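Local coordinates for protein B- and T-lymphocyte attenuator (Mus musculus, PDB 1XAU) that acts as an inhibitory lymphocyte receptor, damping antigen-receptor signalling through the phosphatases SHP-1 and SHP-2 and interacting with HVEM (TNFRSF14) through its extracellular region, at residues T68-N73 and P77-H82; H24-W27 and L31-I34; Y94-N99 and I105-V110. One frame throughout, in Å; residues are numbered along the deposited sequence.

Contact 1: residues T68-N73 and P77-H82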
loop_
_atom_site.group_PDB
_atom_site.type_symbol
_atom_site.label_atom_id
_atom_site.label_comp_id
_atom_site.label_asym_id
_atom_site.label_seq_id
_atom_site.Cartn_x
_atom_site.Cartn_y
_atom_site.Cartn_z
ATOM N N THR A 68 -5.516 -6.990 3.568
ATOM C CA THR A 68 -5.134 -5.711 4.139
ATOM C C THR A 68 -5.533 -5.610 5.590
ATOM O O THR A 68 -6.363 -6.424 6.119
ATOM C CB THR A 68 -5.787 -4.525 3.380
ATOM O OG1 THR A 68 -7.214 -4.574 3.536
ATOM C CG2 THR A 68 -5.499 -4.576 1.833
ATOM N N SER A 69 -4.926 -4.660 6.278
ATOM C CA SER A 69 -5.302 -4.428 7.690
ATOM C C SER A 69 -4.901 -2.992 8.038
ATOM O O SER A 69 -4.128 -2.302 7.318
ATOM C CB SER A 69 -4.566 -5.373 8.661
ATOM O OG SER A 69 -3.215 -5.021 8.903
ATOM N N TRP A 70 -5.401 -2.548 9.189
ATOM C CA TRP A 70 -5.027 -1.243 9.695
ATOM C C TRP A 70 -4.238 -1.476 10.989
ATOM O O TRP A 70 -4.591 -2.331 11.795
ATOM C CB TRP A 70 -6.260 -0.354 9.953
ATOM C CG TRP A 70 -6.778 0.272 8.768
ATOM C CD1 TRP A 70 -7.749 -0.203 7.962
ATOM C CD2 TRP A 70 -6.424 1.566 8.276
ATOM N NE1 TRP A 70 -8.057 0.733 6.999
ATOM C CE2 TRP A 70 -7.251 1.829 7.172
ATOM C CE3 TRP A 70 -5.495 2.533 8.676
ATOM C CZ2 TRP A 70 -7.191 3.031 6.449
ATOM C CZ3 TRP A 70 -5.421 3.751 7.937
ATOM C CH2 TRP A 70 -6.259 3.983 6.853
ATOM N N GLU A 71 -3.133 -0.761 11.173
ATOM C CA GLU A 71 -2.376 -0.882 12.403
ATOM C C GLU A 71 -2.442 0.473 13.107
ATOM O O GLU A 71 -2.242 1.525 12.475
ATOM C CB GLU A 71 -0.917 -1.228 12.130
ATOM C CG GLU A 71 -0.699 -2.499 11.379
ATOM C CD GLU A 71 0.802 -2.858 11.281
ATOM O OE1 GLU A 71 1.641 -2.123 11.884
ATOM O OE2 GLU A 71 1.143 -3.877 10.603
ATOM N N GLU A 72 -2.761 0.414 14.411
ATOM C CA GLU A 72 -2.857 1.584 15.291
ATOM C C GLU A 72 -1.746 1.523 16.345
ATOM O O GLU A 72 -1.611 2.417 17.176
ATOM C CB GLU A 72 -4.245 1.653 15.965
ATOM C CG GLU A 72 -5.384 1.959 14.947
ATOM C CD GLU A 72 -6.123 0.709 14.430
ATOM O OE1 GLU A 72 -5.577 -0.423 14.543
ATOM O OE2 GLU A 72 -7.257 0.863 13.889
ATOM N N ASN A 73 -0.948 0.461 16.294
ATOM C CA ASN A 73 0.201 0.283 17.213
ATOM C C ASN A 73 1.294 1.308 16.858
ATOM O O ASN A 73 2.482 1.018 17.026
ATOM C CB ASN A 73 0.818 -1.115 17.044
ATOM C CG ASN A 73 1.406 -1.312 15.650
ATOM O OD1 ASN A 73 1.375 -0.385 14.818
ATOM N ND2 ASN A 73 1.948 -2.501 15.384
ATOM N N PRO A 77 -1.701 6.166 12.039
ATOM C CA PRO A 77 -2.312 4.883 11.642
ATOM C C PRO A 77 -1.622 4.452 10.344
ATOM O O PRO A 77 -1.143 5.295 9.586
ATOM C CB PRO A 77 -3.781 5.243 11.408
ATOM C CG PRO A 77 -3.984 6.521 12.210
ATOM C CD PRO A 77 -2.692 7.260 11.991
ATOM N N VAL A 78 -1.549 3.142 10.123
ATOM C CA VAL A 78 -0.904 2.619 8.950
ATOM C C VAL A 78 -1.827 1.609 8.267
ATOM O O VAL A 78 -2.404 0.739 8.931
ATOM C CB VAL A 78 0.404 1.909 9.332
ATOM C CG1 VAL A 78 1.036 1.398 8.094
ATOM C CG2 VAL A 78 1.424 2.931 9.993
ATOM N N PHE A 79 -2.038 1.791 6.979
ATOM C CA PHE A 79 -2.827 0.832 6.197
ATOM C C PHE A 79 -1.802 -0.126 5.601
ATOM O O PHE A 79 -0.831 0.306 5.021
ATOM C CB PHE A 79 -3.601 1.561 5.087
ATOM C CG PHE A 79 -4.468 0.698 4.327
ATOM C CD1 PHE A 79 -5.383 -0.126 4.967
ATOM C CD2 PHE A 79 -4.419 0.736 2.912
ATOM C CE1 PHE A 79 -6.265 -0.944 4.206
ATOM C CE2 PHE A 79 -5.294 -0.068 2.124
ATOM C CZ PHE A 79 -6.205 -0.917 2.782
ATOM N N VAL A 80 -2.002 -1.418 5.771
ATOM C CA VAL A 80 -1.015 -2.390 5.388
ATOM C C VAL A 80 -1.494 -3.405 4.368
ATOM O O VAL A 80 -2.653 -3.814 4.435
ATOM C CB VAL A 80 -0.694 -3.136 6.688
ATOM C CG1 VAL A 80 0.463 -4.061 6.513
ATOM C CG2 VAL A 80 -0.412 -2.069 7.775
ATOM N N LEU A 81 -0.611 -3.795 3.468
ATOM C CA LEU A 81 -0.869 -4.840 2.470
ATOM C C LEU A 81 0.000 -6.013 2.905
ATOM O O LEU A 81 1.246 -5.908 2.963
ATOM C CB LEU A 81 -0.510 -4.323 1.063
ATOM C CG LEU A 81 -0.678 -5.417 -0.005
ATOM C CD1 LEU A 81 -2.217 -5.712 -0.165
ATOM C CD2 LEU A 81 -0.057 -4.926 -1.335
ATOM N N HIS A 82 -0.617 -7.174 3.127
ATOM C CA HIS A 82 0.117 -8.370 3.611
ATOM C C HIS A 82 0.163 -9.447 2.541
ATOM O O HIS A 82 -0.894 -9.854 2.035
ATOM C CB HIS A 82 -0.630 -8.994 4.759
ATOM C CG HIS A 82 -0.830 -8.078 5.920
ATOM N ND1 HIS A 82 0.026 -8.048 6.988
ATOM C CD2 HIS A 82 -1.839 -7.225 6.212
ATOM C CE1 HIS A 82 -0.448 -7.203 7.900
ATOM N NE2 HIS A 82 -1.578 -6.695 7.458
#
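Ser69 and Val80 face each other as a hydrogen-bonded antiparallel pair in which each residue both gives and receives: Ser69 N donates to Val80 O at 3.0 Å, while Val80 N returns to Ser69 O at 2.8 Å. Two residues on, Glu71 and Val78 repeat the exchange, Glu71 N reaching Val78 O at 2.8 Å in a nearly straight bond and Val78 N donating to Glu71 O. In the non-hydrogen-bonded pairs Trp70-Phe79 and Thr68-Leu81 the backbone polar groups turn away from the partner strand; Phe79 and Leu81 bond instead to Cys36 and Ile34 of strand 32-39.

A fifth polar link is made by side chains. With chi1 at 76°, Ser69 OG sits between its own backbone N and carbonyl carbon and comes 2.8 Å from His82 NE2, in the plane of the imidazole and at its edge; either atom could be the donor. Val80 CG1 lies against one face of that imidazole, and Tyr67 stacks with it. Nearby, the extended Glu71 lays its CG across Val80 CG2 at 3.6 Å, while its carboxylate is paired with Arg74.

The other side of the hairpin, carrying Thr68, Trp70, Phe79 and Leu81, is largely apolar. Phe79 CB stands over the six-membered ring of Trp70, 3.9 Å from its centroid and only 6° off the normal. The phenyl itself meets the five-membered ring obliquely, planes 41° apart, and its far end abuts Thr68 CB, 3.7 Å from Phe79 CZ.

This is the D-E hairpin of an immunoglobulin sandwich. Its chemistry divides by face: Ser69, His82 and Glu71 place hydrogen-bonding and charged groups outside, whereas the inward face offers mainly aromatic and aliphatic surface to Val47 and Trp49 of the opposing sheet.

Contact 2: residues H24-W27 and L31-I34; sequences HSAW and LFKI. With CD (cadmium ion), chain C.
The phenyl ring of Phe32 receives Ala26 over one face and His24 at its edge. The methyl CB of Ala26 stands 3.5 Å above the ring plane, displaced toward the rim beside Phe32 CD1, and makes a CH-pi contact 3.7 Å from the ring centroid. His24 CB lies in the plane of the ring, 3.9 Å from Phe32 CZ, and a metal-bound water also approaches in plane at the edge. Ser25 O comes in obliquely, 3.7 Å from Phe32 CE1. The phenyl can reach this far because Phe32 CG points anti to the backbone N (chi1 -177°), carrying the ring across to strand 24-26.

The imidazole of His24 binds metal: its ND1 is 2.3 Å from a cadmium ion, and four waters complete the ligands. Two of these waters also reach the backbone next door: one accepts from Ser25 N and the other donates to Ser25 O at 2.9 Å. The ion is thus held directly by one ring nitrogen and, through water, by the following peptide groups.

No hydrogen bond joins the two segments. Their strand axes run antiparallel, 160° apart, but stay 9.0 Å from each other, so a single aromatic side chain spans a gap too wide for backbone pairing. The separation reflects the sandwich: strand 22-26 runs parallel to strand 103-114 at the margin of one sheet and bonds to it through His24 and Ala26, whereas strand 32-39 belongs to the other sheet, where Phe32 pairs by backbone with Phe83. Phe32 also packs on Ile112 of strand 103-114 in the opposite sheet, on the side chain of Phe83 in its own sheet, and on Ile86 of a loop.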
loop_
_atom_site.group_PDB
_atom_site.type_symbol
_atom_site.label_atom_id
_atom_site.label_comp_id
_atom_site.label_asym_id
_atom_site.label_seq_id
_atom_site.Cartn_x
_atom_site.Cartn_y
_atom_site.Cartn_z
ATOM N N HIS A 24 12.061 -1.822 -1.482
ATOM C CA HIS A 24 12.379 -2.911 -0.579
ATOM C C HIS A 24 12.522 -4.213 -1.327
ATOM O O HIS A 24 11.914 -4.395 -2.377
ATOM C CB HIS A 24 11.278 -3.084 0.544
ATOM C CG HIS A 24 11.299 -1.975 1.545
ATOM N ND1 HIS A 24 12.280 -1.884 2.503
ATOM C CD2 HIS A 24 10.561 -0.832 1.637
ATOM C CE1 HIS A 24 12.155 -0.733 3.151
ATOM N NE2 HIS A 24 11.116 -0.082 2.646
ATOM N N SER A 25 13.316 -5.134 -0.784
ATOM C CA SER A 25 13.465 -6.428 -1.418
ATOM C C SER A 25 12.873 -7.498 -0.444
ATOM O O SER A 25 12.876 -7.332 0.755
ATOM C CB SER A 25 14.955 -6.738 -1.716
ATOM O OG SER A 25 15.496 -5.827 -2.701
ATOM N N ALA A 26 12.413 -8.598 -0.988
ATOM C CA ALA A 26 11.810 -9.640 -0.211
ATOM C C ALA A 26 12.277 -10.965 -0.879
ATOM O O ALA A 26 12.877 -10.961 -1.986
ATOM C CB ALA A 26 10.309 -9.522 -0.313
ATOM N N TRP A 27 12.009 -12.074 -0.206
ATOM C CA TRP A 27 12.382 -13.394 -0.730
ATOM C C TRP A 27 11.107 -14.143 -1.010
ATOM O O TRP A 27 10.185 -14.109 -0.197
ATOM C CB TRP A 27 13.131 -14.207 0.344
ATOM C CG TRP A 27 14.479 -13.622 0.662
ATOM C CD1 TRP A 27 14.797 -12.833 1.710
ATOM C CD2 TRP A 27 15.641 -13.692 -0.164
ATOM N NE1 TRP A 27 16.107 -12.386 1.597
ATOM C CE2 TRP A 27 16.640 -12.904 0.449
ATOM C CE3 TRP A 27 15.935 -14.341 -1.363
ATOM C CZ2 TRP A 27 17.929 -12.748 -0.101
ATOM C CZ3 TRP A 27 17.206 -14.203 -1.908
ATOM C CH2 TRP A 27 18.194 -13.414 -1.283
ATOM N N LEU A 31 6.556 -14.229 4.510
ATOM C CA LEU A 31 5.316 -13.417 4.833
ATOM C C LEU A 31 5.902 -12.011 4.690
ATOM O O LEU A 31 6.910 -11.726 5.327
ATOM C CB LEU A 31 4.895 -13.592 6.291
ATOM C CG LEU A 31 3.695 -14.547 6.433
ATOM C CD1 LEU A 31 3.800 -15.637 5.489
ATOM C CD2 LEU A 31 3.497 -14.986 7.866
ATOM N N PHE A 32 5.293 -11.099 3.943
ATOM C CA PHE A 32 5.942 -9.775 3.751
ATOM C C PHE A 32 4.847 -8.723 3.757
ATOM O O PHE A 32 3.694 -9.029 3.435
ATOM C CB PHE A 32 6.618 -9.744 2.376
ATOM C CG PHE A 32 7.397 -8.433 2.066
ATOM C CD1 PHE A 32 8.690 -8.263 2.574
ATOM C CD2 PHE A 32 6.858 -7.455 1.246
ATOM C CE1 PHE A 32 9.457 -7.083 2.252
ATOM C CE2 PHE A 32 7.638 -6.262 0.923
ATOM C CZ PHE A 32 8.906 -6.112 1.440
ATOM N N LYS A 33 5.154 -7.492 4.154
ATOM C CA LYS A 33 4.129 -6.490 4.096
ATOM C C LYS A 33 4.656 -5.128 3.639
ATOM O O LYS A 33 5.884 -4.870 3.748
ATOM C CB LYS A 33 3.497 -6.269 5.473
ATOM C CG LYS A 33 4.478 -5.832 6.615
ATOM C CD LYS A 33 3.732 -5.623 7.968
ATOM C CE LYS A 33 4.839 -5.382 9.069
ATOM N NZ LYS A 33 4.415 -4.897 10.468
ATOM N N ILE A 34 3.770 -4.309 3.050
ATOM C CA ILE A 34 4.145 -2.928 2.770
ATOM C C ILE A 34 3.118 -2.050 3.459
ATOM O O ILE A 34 1.995 -2.458 3.763
ATOM C CB ILE A 34 4.257 -2.608 1.300
ATOM C CG1 ILE A 34 2.987 -2.925 0.603
ATOM C CG2 ILE A 34 5.479 -3.399 0.727
ATOM C CD1 ILE A 34 3.112 -2.658 -0.960
HETATM CD CD CD C . 13.749 -3.502 3.164
HETATM O O HOH W 1 14.917 -4.049 1.347
HETATM O O HOH W 2 12.492 -5.300 2.753
HETATM O O HOH W 3 15.343 -1.920 3.725
HETATM O O HOH W 4 15.531 -4.859 3.730
#

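Contact 3: residues Y94-N99 and I105-V110. With CD (cadmium ion), chain B.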
loop_
_atom_site.group_PDB
_atom_site.type_symbol
_atom_site.label_atom_id
_atom_site.label_comp_id
_atom_site.label_asym_id
_atom_site.label_seq_id
_atom_site.Cartn_x
_atom_site.Cartn_y
_atom_site.Cartn_z
ATOM N N TYR A 94 3.917 -0.367 -6.066
ATOM C CA TYR A 94 2.611 -0.295 -5.412
ATOM C C TYR A 94 2.349 1.141 -4.879
ATOM O O TYR A 94 3.276 1.877 -4.602
ATOM C CB TYR A 94 2.633 -1.265 -4.211
ATOM C CG TYR A 94 2.757 -2.731 -4.616
ATOM C CD1 TYR A 94 1.620 -3.500 -4.721
ATOM C CD2 TYR A 94 3.995 -3.302 -4.926
ATOM C CE1 TYR A 94 1.692 -4.837 -5.109
ATOM C CE2 TYR A 94 4.096 -4.650 -5.350
ATOM C CZ TYR A 94 2.910 -5.399 -5.428
ATOM O OH TYR A 94 2.850 -6.752 -5.793
ATOM N N SER A 95 1.102 1.524 -4.732
ATOM C CA SER A 95 0.805 2.858 -4.130
ATOM C C SER A 95 -0.552 2.688 -3.481
ATOM O O SER A 95 -1.267 1.707 -3.779
ATOM C CB SER A 95 0.729 3.986 -5.218
ATOM O OG SER A 95 -0.307 3.717 -6.169
ATOM N N CYS A 96 -0.955 3.637 -2.629
ATOM C CA CYS A 96 -2.277 3.559 -2.005
ATOM C C CYS A 96 -3.039 4.850 -2.426
ATOM O O CYS A 96 -2.416 5.863 -2.800
ATOM C CB CYS A 96 -2.142 3.367 -0.432
ATOM S SG CYS A 96 -0.929 4.565 0.285
ATOM N N SER A 97 -4.361 4.797 -2.448
ATOM C CA SER A 97 -5.110 6.000 -2.865
ATOM C C SER A 97 -6.438 5.982 -2.159
ATOM O O SER A 97 -6.873 4.962 -1.603
ATOM C CB SER A 97 -5.384 6.063 -4.383
ATOM O OG SER A 97 -5.922 4.831 -4.799
ATOM N N THR A 98 -7.101 7.130 -2.173
ATOM C CA THR A 98 -8.380 7.148 -1.546
ATOM C C THR A 98 -9.184 8.253 -2.233
ATOM O O THR A 98 -8.614 9.217 -2.703
ATOM C CB THR A 98 -8.269 7.413 -0.009
ATOM O OG1 THR A 98 -9.596 7.405 0.560
ATOM C CG2 THR A 98 -7.685 8.772 0.280
ATOM N N ASN A 99 -10.491 8.060 -2.316
ATOM C CA ASN A 99 -11.426 9.056 -2.875
ATOM C C ASN A 99 -12.029 9.436 -1.524
ATOM O O ASN A 99 -12.730 8.620 -0.883
ATOM C CB ASN A 99 -12.504 8.393 -3.761
ATOM C CG ASN A 99 -11.915 7.637 -4.928
ATOM O OD1 ASN A 99 -10.787 7.954 -5.387
ATOM N ND2 ASN A 99 -12.667 6.640 -5.456
ATOM N N ILE A 105 -6.886 11.186 -3.546
ATOM C CA ILE A 105 -5.645 11.472 -2.906
ATOM C C ILE A 105 -4.748 10.278 -3.258
ATOM O O ILE A 105 -5.205 9.147 -3.176
ATOM C CB ILE A 105 -5.835 11.588 -1.397
ATOM C CG1 ILE A 105 -6.802 12.765 -1.112
ATOM C CG2 ILE A 105 -4.483 11.754 -0.737
ATOM C CD1 ILE A 105 -7.247 12.842 0.332
ATOM N N ASN A 106 -3.501 10.529 -3.618
ATOM C CA ASN A 106 -2.595 9.436 -4.001
ATOM C C ASN A 106 -1.330 9.460 -3.163
ATOM O O ASN A 106 -1.089 10.410 -2.394
ATOM C CB ASN A 106 -2.226 9.558 -5.476
ATOM C CG ASN A 106 -3.402 9.204 -6.415
ATOM O OD1 ASN A 106 -3.866 10.054 -7.133
ATOM N ND2 ASN A 106 -3.868 7.961 -6.396
ATOM N N SER A 107 -0.504 8.430 -3.304
ATOM C CA SER A 107 0.715 8.391 -2.522
ATOM C C SER A 107 1.843 8.185 -3.471
ATOM O O SER A 107 1.632 7.913 -4.630
ATOM C CB SER A 107 0.788 7.166 -1.567
ATOM O OG SER A 107 0.801 5.930 -2.315
ATOM N N HIS A 108 3.046 8.249 -2.919
ATOM C CA HIS A 108 4.207 7.934 -3.680
ATOM C C HIS A 108 4.219 6.367 -3.774
ATOM O O HIS A 108 3.505 5.678 -3.022
ATOM C CB HIS A 108 5.444 8.412 -2.915
ATOM C CG HIS A 108 5.618 9.905 -2.970
ATOM N ND1 HIS A 108 5.646 10.566 -4.177
ATOM C CD2 HIS A 108 5.670 10.864 -2.008
ATOM C CE1 HIS A 108 5.706 11.874 -3.966
ATOM N NE2 HIS A 108 5.722 12.078 -2.662
ATOM N N SER A 109 5.049 5.820 -4.663
ATOM C CA SER A 109 5.071 4.381 -4.847
ATOM C C SER A 109 6.185 3.723 -4.024
ATOM O O SER A 109 7.171 4.380 -3.617
ATOM C CB SER A 109 5.321 4.058 -6.345
ATOM O OG SER A 109 6.568 4.622 -6.716
ATOM N N VAL A 110 5.991 2.442 -3.745
ATOM C CA VAL A 110 7.021 1.605 -3.101
ATOM C C VAL A 110 7.293 0.513 -4.116
ATOM O O VAL A 110 6.362 -0.115 -4.634
ATOM C CB VAL A 110 6.592 1.044 -1.687
ATOM C CG1 VAL A 110 5.204 0.536 -1.694
ATOM C CG2 VAL A 110 7.575 -0.031 -1.217
HETATM CD CD CD B . 5.772 13.954 -1.360
HETATM O O HOH W 5 -1.730 6.522 -5.250
HETATM O O HOH W 6 4.770 15.186 -3.479
HETATM O O HOH W 7 7.732 14.550 -2.120
HETATM O O HOH W 8 6.644 16.000 -0.364
HETATM O O HOH W 9 6.648 13.266 0.044
#
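The hairpin of strands F and G in the immunoglobulin domain brings Tyr94-Asn99 against Ile105-Val110, regularly paired at both ends and interrupted in the middle. At one end Tyr94 N donates to Val110 O at 2.8 Å, and Val110 N donates in return to Tyr94 O. At the other, Thr98 and Ile105 exchange bonds, Ile105 N meeting Thr98 O at 2.8 Å and 171°; their side chains lie alongside, Thr98 CG2 against Ile105 CB at 3.8 Å.

Between these ends the second strand departs from regular pairing, and a hydroxyl stands in for a carbonyl. Ser107 OG accepts the amide of Cys96, 2.9 Å from Cys96 N and nearly straight, and donates its own hydrogen bond to His108 O at 2.8 Å. A chi1 of 63° places OG where both partners can be served. One water fills in beside it, donating to Cys96 O at 2.6 Å while accepting from Ser107 N and Asn106 ND2. His108 swings away from the hairpin, and its NE2 binds a second cadmium ion at 2.3 Å.

Tyr94 carries its ring away from strand G, with its hydroxyl bonded to Asp90 O, the tyrosine corner found in immunoglobulin folds. Cys96 SG is disulfide-bonded to Cys36 of the opposite sheet, and Ser107 OG lies 3.4 Å from that Cys96 SG. Thr98 OG1 is bonded to Asn46 O. Where the pairing lapses, then, a serine hydroxyl takes the amide of Cys96 and a water bridges Cys96 O to Ser107 N, so the peptide polar groups beside the intersheet disulfide keep partners.

All three contacts lie in one V-type immunoglobulin domain and follow one another along the chain in the order contact 2, contact 1, contact 3. Contact 1 belongs to one sheet and contact 3 to the other, their centres about 14 Å apart, while contact 2 spans the two sheets. It adjoins contact 1, about 15 Å away between centres, because strands 32-39 and 78-83 are neighbours in one sheet. Contacts 2 and 3, about 18 Å apart between centres, meet where Ile34 CD1 packs on Tyr94 CB and Val110 CG1. Leu81 also touches Tyr94, so the contacts share a hydrophobic interior in the receptor's extracellular domain.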